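Local coordinates for D-ribulose-5-phosphate 3-epimerase, putative (Plasmodium falciparum, PDB 1TQX), which probably catalyses the interconversion of D-ribulose 5-phosphate and D-xylulose 5-phosphate, using one bound divalent metal ion per subunit, at residues S86-F91 and N114-I119; H92-N97 and S120-T125; R102-A107 and L134-I139; V142-V147 and G162-L167. One frame throughout, in Å; residues are numbered along the deposited sequence.

Contact 1: residues S86-F91 and N114-I119; sequences SNQLTF and NLWCGI
Q88 lies beside W116 on one face of the sheet, and its side chain can be followed outward along that neighbour. Q88 CB sits 3.6 Å from W116 CB. CG, anti to the backbone N (chi1 172°), lies beside W116 O and W116 CB. CD is about as near to W116 CB as to G118 N. At the tip, Q88 OE1 comes in at the edge of the indole, in its plane, 3.6 Å from W116 CE3. The amide and ring planes are 53° apart. The polar ends are bonded elsewhere: OE1 to T141 OG1 and NE2 to D68 OD1.

The backbones form a parallel ladder, with W116 N to N87 O at 2.9 Å, then L89 N to W116 O, G118 N to L89 O and F91 N to G118 O. Strands 88-92 and 116-121 are neighbours in the TIM barrel, and helix 100-111 joins them in a beta-alpha-beta unit. T90 stands opposite G118, on the same face as Q88. T90 CG2 packs 3.5 Å from G118 C. The T90 side chain is about 7 Å from the zinc ion, nearest atoms, on the barrel's inner side.

On the other face L89 CD1 meets L115 CD1 at 3.8 Å. The F91 ring lies obliquely to its two neighbours: F91 CE2 is 3.7 Å from C117 SG, a sulfur-aromatic contact, and F91 CE1 is 3.9 Å from I119 CD1. L106 of helix 100-111 also touches this ring.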
# COMPACT_ATOMS: atom_id res chain seq x y z
N SER A 86 -13.48 -5.27 0.04
CA SER A 86 -12.28 -4.58 -0.43
C SER A 86 -11.60 -5.43 -1.51
O SER A 86 -12.12 -6.47 -1.90
CB SER A 86 -11.32 -4.31 0.74
OG SER A 86 -11.82 -3.26 1.55
N ASN A 87 -10.44 -4.99 -2.00
CA ASN A 87 -9.74 -5.72 -3.06
C ASN A 87 -8.42 -6.36 -2.65
O ASN A 87 -8.10 -7.47 -3.08
CB ASN A 87 -9.53 -4.80 -4.26
CG ASN A 87 -10.82 -4.52 -4.99
OD1 ASN A 87 -11.37 -5.40 -5.66
ND2 ASN A 87 -11.32 -3.30 -4.86
N GLN A 88 -7.63 -5.66 -1.83
CA GLN A 88 -6.39 -6.22 -1.34
C GLN A 88 -6.22 -5.86 0.12
O GLN A 88 -6.51 -4.74 0.53
CB GLN A 88 -5.17 -5.70 -2.11
CG GLN A 88 -3.85 -6.13 -1.46
CD GLN A 88 -2.63 -5.85 -2.33
OE1 GLN A 88 -2.09 -6.75 -2.97
NE2 GLN A 88 -2.20 -4.59 -2.36
N LEU A 89 -5.75 -6.83 0.90
CA LEU A 89 -5.49 -6.62 2.31
C LEU A 89 -4.00 -6.85 2.50
O LEU A 89 -3.47 -7.91 2.15
CB LEU A 89 -6.28 -7.62 3.18
CG LEU A 89 -7.81 -7.58 3.10
CD1 LEU A 89 -8.38 -8.53 4.18
CD2 LEU A 89 -8.33 -6.16 3.31
N THR A 90 -3.32 -5.84 3.02
CA THR A 90 -1.88 -5.92 3.25
C THR A 90 -1.60 -5.88 4.75
O THR A 90 -1.96 -4.92 5.43
CB THR A 90 -1.15 -4.73 2.57
OG1 THR A 90 -1.34 -4.81 1.15
CG2 THR A 90 0.35 -4.75 2.88
N PHE A 91 -0.98 -6.94 5.27
CA PHE A 91 -0.66 -6.97 6.69
C PHE A 91 0.84 -6.86 6.88
O PHE A 91 1.61 -7.02 5.93
CB PHE A 91 -1.20 -8.27 7.33
CG PHE A 91 -0.57 -9.53 6.82
CD1 PHE A 91 0.59 -10.03 7.41
CD2 PHE A 91 -1.14 -10.23 5.77
CE1 PHE A 91 1.17 -11.22 6.95
CE2 PHE A 91 -0.57 -11.43 5.31
CZ PHE A 91 0.59 -11.91 5.90
N ASN A 114 -10.93 -14.62 -1.84
CA ASN A 114 -10.87 -14.03 -3.18
C ASN A 114 -10.39 -12.58 -3.14
O ASN A 114 -10.94 -11.70 -3.81
CB ASN A 114 -12.24 -14.11 -3.87
CG ASN A 114 -12.67 -15.54 -4.10
OD1 ASN A 114 -11.89 -16.37 -4.56
ND2 ASN A 114 -13.93 -15.84 -3.79
N LEU A 115 -9.35 -12.36 -2.34
CA LEU A 115 -8.76 -11.04 -2.19
C LEU A 115 -7.28 -11.12 -2.52
O LEU A 115 -6.67 -12.17 -2.38
CB LEU A 115 -8.91 -10.56 -0.74
CG LEU A 115 -10.32 -10.34 -0.19
CD1 LEU A 115 -10.27 -10.26 1.34
CD2 LEU A 115 -10.88 -9.06 -0.77
N TRP A 116 -6.71 -10.00 -2.96
CA TRP A 116 -5.27 -9.97 -3.22
C TRP A 116 -4.64 -9.88 -1.83
O TRP A 116 -5.26 -9.35 -0.91
CB TRP A 116 -4.90 -8.71 -4.01
CG TRP A 116 -4.94 -8.88 -5.50
CD1 TRP A 116 -5.72 -9.74 -6.21
CD2 TRP A 116 -4.16 -8.15 -6.46
NE1 TRP A 116 -5.48 -9.59 -7.56
CE2 TRP A 116 -4.53 -8.62 -7.74
CE3 TRP A 116 -3.19 -7.15 -6.36
CZ2 TRP A 116 -3.96 -8.12 -8.92
CZ3 TRP A 116 -2.62 -6.64 -7.53
CH2 TRP A 116 -3.01 -7.13 -8.79
N CYS A 117 -3.44 -10.42 -1.68
CA CYS A 117 -2.76 -10.37 -0.39
C CYS A 117 -1.43 -9.63 -0.49
O CYS A 117 -0.60 -9.93 -1.35
CB CYS A 117 -2.51 -11.77 0.18
SG CYS A 117 -1.54 -11.77 1.73
N GLY A 118 -1.25 -8.65 0.38
CA GLY A 118 -0.01 -7.91 0.40
C GLY A 118 0.66 -8.10 1.75
O GLY A 118 -0.01 -8.42 2.74
N ILE A 119 1.97 -7.95 1.78
CA ILE A 119 2.69 -8.06 3.04
C ILE A 119 3.65 -6.87 3.08
O ILE A 119 4.29 -6.55 2.07
CB ILE A 119 3.47 -9.40 3.17
CG1 ILE A 119 3.96 -9.56 4.61
CG2 ILE A 119 4.65 -9.45 2.20
CD1 ILE A 119 4.53 -10.95 4.92

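Contact 2: residues H92-N97 and S120-T125; sequences HFEALN and SIKPKT
The H92 imidazole lies over S120, with S120 CB under one ring face, 3.7 Å from the ring centroid and offset toward the rim. E94 OE1 meets the same ring at its edge, in plane, and accepts from H92 ND1 at 3.0 Å. This bond comes in on the syn side of the carboxylate, tilted 26° out of its plane. H92 NE2 is hydrogen-bonded to H70 NE2, and S120 OG to L143 O.

E94 and T125 reach toward each other tip to tip. E94 OE2 takes T125 OG1 on its anti lone pair at 2.6 Å and K122 N at 2.7 Å, the latter on the syn side and likewise tilted from the plane. The E94 chain bends at chi2 (85°), which turns CD toward this pair. With OE1 held by H92, three bonds fix the carboxylate's rotation. K122 NZ is 5.7 Å from E94 OE1, too far for a salt bridge, though the opposite charges may still attract.

F93 N bonds to S120 O at 2.9 Å. The F93 ring receives T125 CG2 at its edge, while its CB touches I121 CG2.

Segment 92-97, the end of strand 88-92 and the loop after it, is thus bonded to the type I turn K122 to T125. Here, at the C-terminal ends of its strands, a TIM barrel carries its active site, and H92 backs the zinc ligand H70 as a second-shell residue.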
# COMPACT_ATOMS: atom_id res chain seq x y z
N HIS A 92 1.27 -6.57 8.11
CA HIS A 92 2.69 -6.43 8.40
C HIS A 92 3.37 -7.71 8.84
O HIS A 92 2.87 -8.45 9.69
CB HIS A 92 2.91 -5.33 9.44
CG HIS A 92 3.09 -3.97 8.84
ND1 HIS A 92 4.32 -3.50 8.44
CD2 HIS A 92 2.19 -3.03 8.49
CE1 HIS A 92 4.17 -2.33 7.85
NE2 HIS A 92 2.88 -2.02 7.86
N PHE A 93 4.54 -7.96 8.25
CA PHE A 93 5.36 -9.12 8.57
C PHE A 93 5.63 -9.07 10.08
O PHE A 93 5.60 -10.10 10.76
CB PHE A 93 6.67 -9.02 7.77
CG PHE A 93 7.63 -10.18 7.96
CD1 PHE A 93 7.25 -11.49 7.69
CD2 PHE A 93 8.96 -9.93 8.33
CE1 PHE A 93 8.18 -12.54 7.78
CE2 PHE A 93 9.88 -10.97 8.42
CZ PHE A 93 9.49 -12.27 8.15
N GLU A 94 5.85 -7.86 10.59
CA GLU A 94 6.14 -7.67 12.01
C GLU A 94 4.95 -7.93 12.92
O GLU A 94 5.12 -8.28 14.09
CB GLU A 94 6.67 -6.26 12.27
CG GLU A 94 7.91 -5.88 11.44
CD GLU A 94 7.55 -5.35 10.07
OE1 GLU A 94 6.35 -5.32 9.74
OE2 GLU A 94 8.47 -4.95 9.32
N ALA A 95 3.74 -7.75 12.40
CA ALA A 95 2.54 -7.96 13.21
C ALA A 95 2.40 -9.43 13.59
O ALA A 95 1.76 -9.76 14.60
CB ALA A 95 1.30 -7.50 12.44
N LEU A 96 2.99 -10.31 12.79
CA LEU A 96 2.95 -11.75 13.06
C LEU A 96 4.31 -12.24 13.56
O LEU A 96 4.70 -13.37 13.30
CB LEU A 96 2.55 -12.52 11.79
CG LEU A 96 1.05 -12.68 11.55
CD1 LEU A 96 0.39 -11.31 11.57
CD2 LEU A 96 0.79 -13.39 10.22
N ASN A 97 5.01 -11.36 14.27
CA ASN A 97 6.31 -11.70 14.84
C ASN A 97 7.33 -12.25 13.85
O ASN A 97 8.18 -13.08 14.20
CB ASN A 97 6.12 -12.67 16.00
CG ASN A 97 5.34 -12.06 17.15
OD1 ASN A 97 4.83 -12.76 18.03
ND2 ASN A 97 5.25 -10.73 17.16
N SER A 120 3.73 -6.21 4.22
CA SER A 120 4.58 -5.04 4.35
C SER A 120 5.71 -5.22 5.37
O SER A 120 5.58 -5.99 6.33
CB SER A 120 3.74 -3.82 4.73
OG SER A 120 4.53 -2.64 4.79
N ILE A 121 6.81 -4.51 5.13
CA ILE A 121 7.97 -4.52 6.02
C ILE A 121 8.38 -3.09 6.32
O ILE A 121 8.39 -2.23 5.43
CB ILE A 121 9.19 -5.26 5.39
CG1 ILE A 121 9.41 -4.78 3.95
CG2 ILE A 121 9.01 -6.76 5.49
CD1 ILE A 121 10.65 -5.37 3.30
N LYS A 122 8.70 -2.83 7.59
CA LYS A 122 9.12 -1.50 8.02
C LYS A 122 10.59 -1.26 7.65
O LYS A 122 11.32 -2.20 7.33
CB LYS A 122 8.89 -1.35 9.52
CG LYS A 122 7.41 -1.51 9.91
CD LYS A 122 7.10 -1.03 11.33
CE LYS A 122 7.68 -1.95 12.39
NZ LYS A 122 7.37 -1.47 13.77
N PRO A 123 11.03 0.00 7.68
CA PRO A 123 12.42 0.36 7.34
C PRO A 123 13.53 -0.53 7.90
O PRO A 123 14.43 -0.93 7.17
CB PRO A 123 12.52 1.80 7.82
CG PRO A 123 11.13 2.32 7.56
CD PRO A 123 10.27 1.20 8.08
N LYS A 124 13.46 -0.84 9.19
CA LYS A 124 14.49 -1.66 9.82
C LYS A 124 14.40 -3.16 9.60
O LYS A 124 15.26 -3.90 10.06
CB LYS A 124 14.53 -1.38 11.33
CG LYS A 124 14.76 0.09 11.68
CD LYS A 124 14.73 0.30 13.18
CE LYS A 124 14.84 1.77 13.54
NZ LYS A 124 14.76 1.98 15.01
N THR A 125 13.37 -3.63 8.89
CA THR A 125 13.21 -5.06 8.64
C THR A 125 13.90 -5.52 7.35
O THR A 125 13.70 -4.93 6.29
CB THR A 125 11.71 -5.44 8.58
OG1 THR A 125 11.07 -5.00 9.78
CG2 THR A 125 11.55 -6.96 8.47

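Contact 3: residues R102-A107 and L134-I139; sequences RCIQLA and LDTNLI
T136 OG1 is the polar atom gripped by two groups at this contact, although neither lies on helix 100-111. T136 OG1 accepts from L138 N at 3.3 Å with an N-H...O angle of 158°, which makes an ST turn, and it is also hydrogen-bonded to I133 O. OG1 stands between the backbone N and the carbonyl carbon (chi1 70°). CG2 of T136 is then anti to the carbonyl carbon and meets I104 CD1 at 4.0 Å.

The rest of the contact is mostly carbon against carbon. L138 and I104 cross at about a right angle. The L138 CD1 branch touches I104 CG2 at 3.9 Å and lies just as near to I104 O. Nearly one helical turn further on, A107 CB sits 4.0 Å from L138 CB and equally far from I139 CD1. I139 also packs on C117 and I119 of strand 116-121, and A107 rests on C117.

N137, with positive phi, is the last residue of a type I turn that begins at L134. The chain reverses there and brings L138 against the helix. This joins helix 100-111 to the loop leading into strand 141-145, on the outer layer of the barrel and away from the annotated sites.

No hydrogen bond crosses between the two segments, which meet almost wholly through carbon groups. L138 N and T136 OG1 are bonded on the loop's own side; the polar tie to the helix comes further on, from R111 NH1 to L138 O.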
# COMPACT_ATOMS: atom_id res chain seq x y z
N ARG A 102 3.23 -18.46 10.09
CA ARG A 102 2.02 -17.71 10.43
C ARG A 102 1.61 -16.81 9.28
O ARG A 102 0.42 -16.65 9.00
CB ARG A 102 2.24 -16.87 11.69
CG ARG A 102 2.27 -17.68 12.98
CD ARG A 102 2.33 -16.75 14.18
NE ARG A 102 1.16 -15.88 14.25
CZ ARG A 102 1.09 -14.78 15.01
NH1 ARG A 102 2.13 -14.43 15.76
NH2 ARG A 102 -0.01 -14.04 15.01
N CYS A 103 2.59 -16.21 8.61
CA CYS A 103 2.31 -15.33 7.48
C CYS A 103 1.73 -16.12 6.31
O CYS A 103 0.80 -15.67 5.64
CB CYS A 103 3.58 -14.59 7.05
SG CYS A 103 4.14 -13.34 8.26
N ILE A 104 2.28 -17.31 6.07
CA ILE A 104 1.78 -18.15 4.99
C ILE A 104 0.31 -18.52 5.23
O ILE A 104 -0.50 -18.49 4.31
CB ILE A 104 2.62 -19.43 4.85
CG1 ILE A 104 4.02 -19.09 4.33
CG2 ILE A 104 1.94 -20.41 3.90
CD1 ILE A 104 4.97 -20.27 4.29
N GLN A 105 -0.03 -18.84 6.48
CA GLN A 105 -1.40 -19.21 6.81
C GLN A 105 -2.39 -18.05 6.62
O GLN A 105 -3.49 -18.26 6.11
CB GLN A 105 -1.47 -19.72 8.26
CG GLN A 105 -2.87 -20.15 8.71
CD GLN A 105 -3.46 -21.25 7.83
OE1 GLN A 105 -2.79 -22.23 7.50
NE2 GLN A 105 -4.73 -21.09 7.47
N LEU A 106 -2.00 -16.85 7.03
CA LEU A 106 -2.88 -15.68 6.88
C LEU A 106 -3.07 -15.39 5.39
O LEU A 106 -4.18 -15.09 4.93
CB LEU A 106 -2.27 -14.46 7.56
CG LEU A 106 -3.20 -13.43 8.21
CD1 LEU A 106 -2.44 -12.13 8.44
CD2 LEU A 106 -4.42 -13.18 7.34
N ALA A 107 -1.98 -15.47 4.63
CA ALA A 107 -2.04 -15.22 3.19
C ALA A 107 -3.00 -16.20 2.53
O ALA A 107 -3.79 -15.82 1.66
CB ALA A 107 -0.65 -15.35 2.58
N LEU A 134 7.37 -15.29 0.03
CA LEU A 134 7.23 -14.89 -1.36
C LEU A 134 7.37 -16.06 -2.33
O LEU A 134 6.77 -16.05 -3.40
CB LEU A 134 8.25 -13.80 -1.70
CG LEU A 134 8.09 -12.49 -0.91
CD1 LEU A 134 9.15 -11.49 -1.34
CD2 LEU A 134 6.69 -11.93 -1.15
N ASP A 135 8.16 -17.06 -1.96
CA ASP A 135 8.35 -18.21 -2.85
C ASP A 135 7.10 -19.07 -3.01
O ASP A 135 7.01 -19.86 -3.94
CB ASP A 135 9.52 -19.07 -2.36
CG ASP A 135 10.88 -18.45 -2.66
OD1 ASP A 135 10.95 -17.49 -3.46
OD2 ASP A 135 11.89 -18.92 -2.10
N THR A 136 6.13 -18.91 -2.11
CA THR A 136 4.89 -19.68 -2.18
C THR A 136 3.93 -19.14 -3.23
O THR A 136 2.95 -19.80 -3.59
CB THR A 136 4.14 -19.66 -0.83
OG1 THR A 136 3.60 -18.36 -0.61
CG2 THR A 136 5.08 -20.01 0.30
N ASN A 137 4.22 -17.94 -3.73
CA ASN A 137 3.40 -17.29 -4.75
C ASN A 137 2.04 -16.81 -4.23
O ASN A 137 1.18 -16.42 -5.01
CB ASN A 137 3.18 -18.23 -5.94
CG ASN A 137 4.46 -18.56 -6.66
OD1 ASN A 137 5.17 -17.67 -7.12
ND2 ASN A 137 4.77 -19.85 -6.76
N LEU A 138 1.85 -16.85 -2.92
CA LEU A 138 0.60 -16.41 -2.31
C LEU A 138 0.49 -14.89 -2.18
O LEU A 138 -0.61 -14.36 -2.02
CB LEU A 138 0.46 -17.03 -0.91
CG LEU A 138 0.23 -18.54 -0.84
CD1 LEU A 138 0.47 -19.03 0.58
CD2 LEU A 138 -1.19 -18.85 -1.29
N ILE A 139 1.62 -14.21 -2.26
CA ILE A 139 1.66 -12.76 -2.12
C ILE A 139 1.59 -12.01 -3.45
O ILE A 139 2.42 -12.21 -4.33
CB ILE A 139 2.95 -12.31 -1.39
CG1 ILE A 139 3.09 -13.05 -0.06
CG2 ILE A 139 2.94 -10.80 -1.16
CD1 ILE A 139 1.93 -12.86 0.90

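Contact 4: residues V142-V147 and G162-L167; sequences VLVMTV and GKVSFL
A beta-alpha-beta unit of the TIM barrel joins strand 141-145 to strand 175-179 through helix 161-170, and V142, V144 and L167 pack at its core. The helix covers the outer face of the strand. The two short segments run nearly antiparallel, at 160°, with their axes 9.6 Å apart at the closest.

L167 is the central side chain on the helix. Its CG is anti to the carbonyl carbon (chi1 -66°), and chi2 of 166° sets CD1 against the strand. This one methyl touches two valines. L167 CD1 is 3.7 Å from V142 CG1 and 3.8 Å from V144 CG2. V144 and L167 reach toward each other tip to tip, whereas V142 and L167 cross obliquely.

The other branch of V144 meets K163 and V164. V144 CG1 lies 4.2 Å from K163 CD and 4.4 Å from V164 CG2, so the packing is looser there. V142 and L167 both also rest on L134 of the short helix 131-134, and L167 reaches I176 of the next strand.

Strand residues L143 and M145 turn their CB atoms away from the helix. Their side chains touch H70 and D179, two ligands of the zinc ion.

The polar link runs through K163. Its chain is extended from CG to NZ, and the amine is hydrogen-bonded to P123 O and T125 O in the loop after strand 116-121. A water also connects it to the strand: the water donates to M145 O at 2.8 Å and accepts from K163 NZ at 3.0 Å.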
# COMPACT_ATOMS: atom_id res chain seq x y z
N VAL A 142 4.22 -6.62 -2.28
CA VAL A 142 5.08 -6.40 -1.12
C VAL A 142 5.13 -4.88 -0.99
O VAL A 142 5.48 -4.19 -1.94
CB VAL A 142 6.51 -6.93 -1.32
CG1 VAL A 142 7.39 -6.47 -0.16
CG2 VAL A 142 6.51 -8.45 -1.38
N LEU A 143 4.74 -4.38 0.18
CA LEU A 143 4.74 -2.94 0.42
C LEU A 143 5.99 -2.57 1.20
O LEU A 143 6.10 -2.86 2.40
CB LEU A 143 3.48 -2.56 1.22
CG LEU A 143 3.07 -1.09 1.39
CD1 LEU A 143 1.73 -1.03 2.12
CD2 LEU A 143 4.12 -0.32 2.16
N VAL A 144 6.95 -1.95 0.51
CA VAL A 144 8.20 -1.52 1.12
C VAL A 144 7.99 -0.12 1.71
O VAL A 144 7.85 0.85 0.96
CB VAL A 144 9.34 -1.46 0.06
CG1 VAL A 144 10.61 -0.89 0.69
CG2 VAL A 144 9.61 -2.86 -0.50
N MET A 145 7.95 -0.03 3.03
CA MET A 145 7.78 1.28 3.67
C MET A 145 9.04 2.09 3.41
O MET A 145 10.15 1.60 3.65
CB MET A 145 7.59 1.14 5.19
CG MET A 145 6.27 0.54 5.64
SD MET A 145 4.82 1.47 5.06
CE MET A 145 5.09 3.07 5.79
N THR A 146 8.88 3.31 2.92
CA THR A 146 10.03 4.17 2.67
C THR A 146 10.10 5.25 3.75
O THR A 146 10.82 6.24 3.62
CB THR A 146 9.97 4.80 1.26
OG1 THR A 146 8.65 5.32 1.01
CG2 THR A 146 10.31 3.76 0.20
N VAL A 147 9.33 5.04 4.81
CA VAL A 147 9.29 5.93 5.96
C VAL A 147 8.81 5.12 7.17
O VAL A 147 8.25 4.04 7.00
CB VAL A 147 8.32 7.11 5.72
CG1 VAL A 147 6.87 6.68 5.94
CG2 VAL A 147 8.68 8.24 6.63
N GLY A 162 17.38 -0.35 -1.97
CA GLY A 162 18.06 -1.63 -2.11
C GLY A 162 17.06 -2.76 -1.99
O GLY A 162 17.17 -3.78 -2.68
N LYS A 163 16.07 -2.59 -1.12
CA LYS A 163 15.04 -3.61 -0.92
C LYS A 163 14.23 -3.77 -2.20
O LYS A 163 13.91 -4.89 -2.61
CB LYS A 163 14.10 -3.23 0.23
CG LYS A 163 14.79 -3.08 1.58
CD LYS A 163 13.76 -2.86 2.67
CE LYS A 163 14.43 -2.67 4.03
NZ LYS A 163 13.40 -2.46 5.10
N VAL A 164 13.89 -2.65 -2.82
CA VAL A 164 13.12 -2.65 -4.05
C VAL A 164 13.86 -3.38 -5.17
O VAL A 164 13.28 -4.23 -5.85
CB VAL A 164 12.79 -1.20 -4.51
CG1 VAL A 164 11.99 -1.22 -5.81
CG2 VAL A 164 12.01 -0.47 -3.42
N SER A 165 15.14 -3.07 -5.36
CA SER A 165 15.93 -3.74 -6.40
C SER A 165 16.03 -5.24 -6.15
O SER A 165 15.91 -6.04 -7.08
CB SER A 165 17.33 -3.14 -6.49
OG SER A 165 17.29 -1.82 -7.01
N PHE A 166 16.23 -5.62 -4.89
CA PHE A 166 16.32 -7.03 -4.53
C PHE A 166 15.07 -7.79 -4.97
O PHE A 166 15.16 -8.84 -5.61
CB PHE A 166 16.47 -7.18 -3.01
CG PHE A 166 16.39 -8.61 -2.53
CD1 PHE A 166 17.51 -9.44 -2.59
CD2 PHE A 166 15.19 -9.13 -2.05
CE1 PHE A 166 17.43 -10.78 -2.17
CE2 PHE A 166 15.10 -10.46 -1.63
CZ PHE A 166 16.22 -11.28 -1.69
N LEU A 167 13.90 -7.26 -4.61
CA LEU A 167 12.63 -7.89 -4.95
C LEU A 167 12.36 -7.98 -6.45
O LEU A 167 11.95 -9.03 -6.94
CB LEU A 167 11.48 -7.14 -4.26
CG LEU A 167 11.43 -7.22 -2.73
CD1 LEU A 167 10.48 -6.18 -2.18
CD2 LEU A 167 11.00 -8.61 -2.30
O HOH W 1 10.92 -1.07 4.22

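From the N terminus, strand 88-92 and the loop after it supply the first segments of contacts 1 and 2. Helix 100-111 then opens contact 3. Contact 1 closes at 114-119 and contact 2 at 120-125, further along the same strand. Contact 3 closes later, at 134-139, so these three cross one another. Contact 4 opens only afterwards and closes at 162-167, in series with the others. F91 O to S120 N, 2.8 Å, continues the ladder from contact 1 into contact 2. L106 and A107 tie contact 3 to contact 1. I119 O to L143 N, 2.9 Å, carries the sheet on to contact 4.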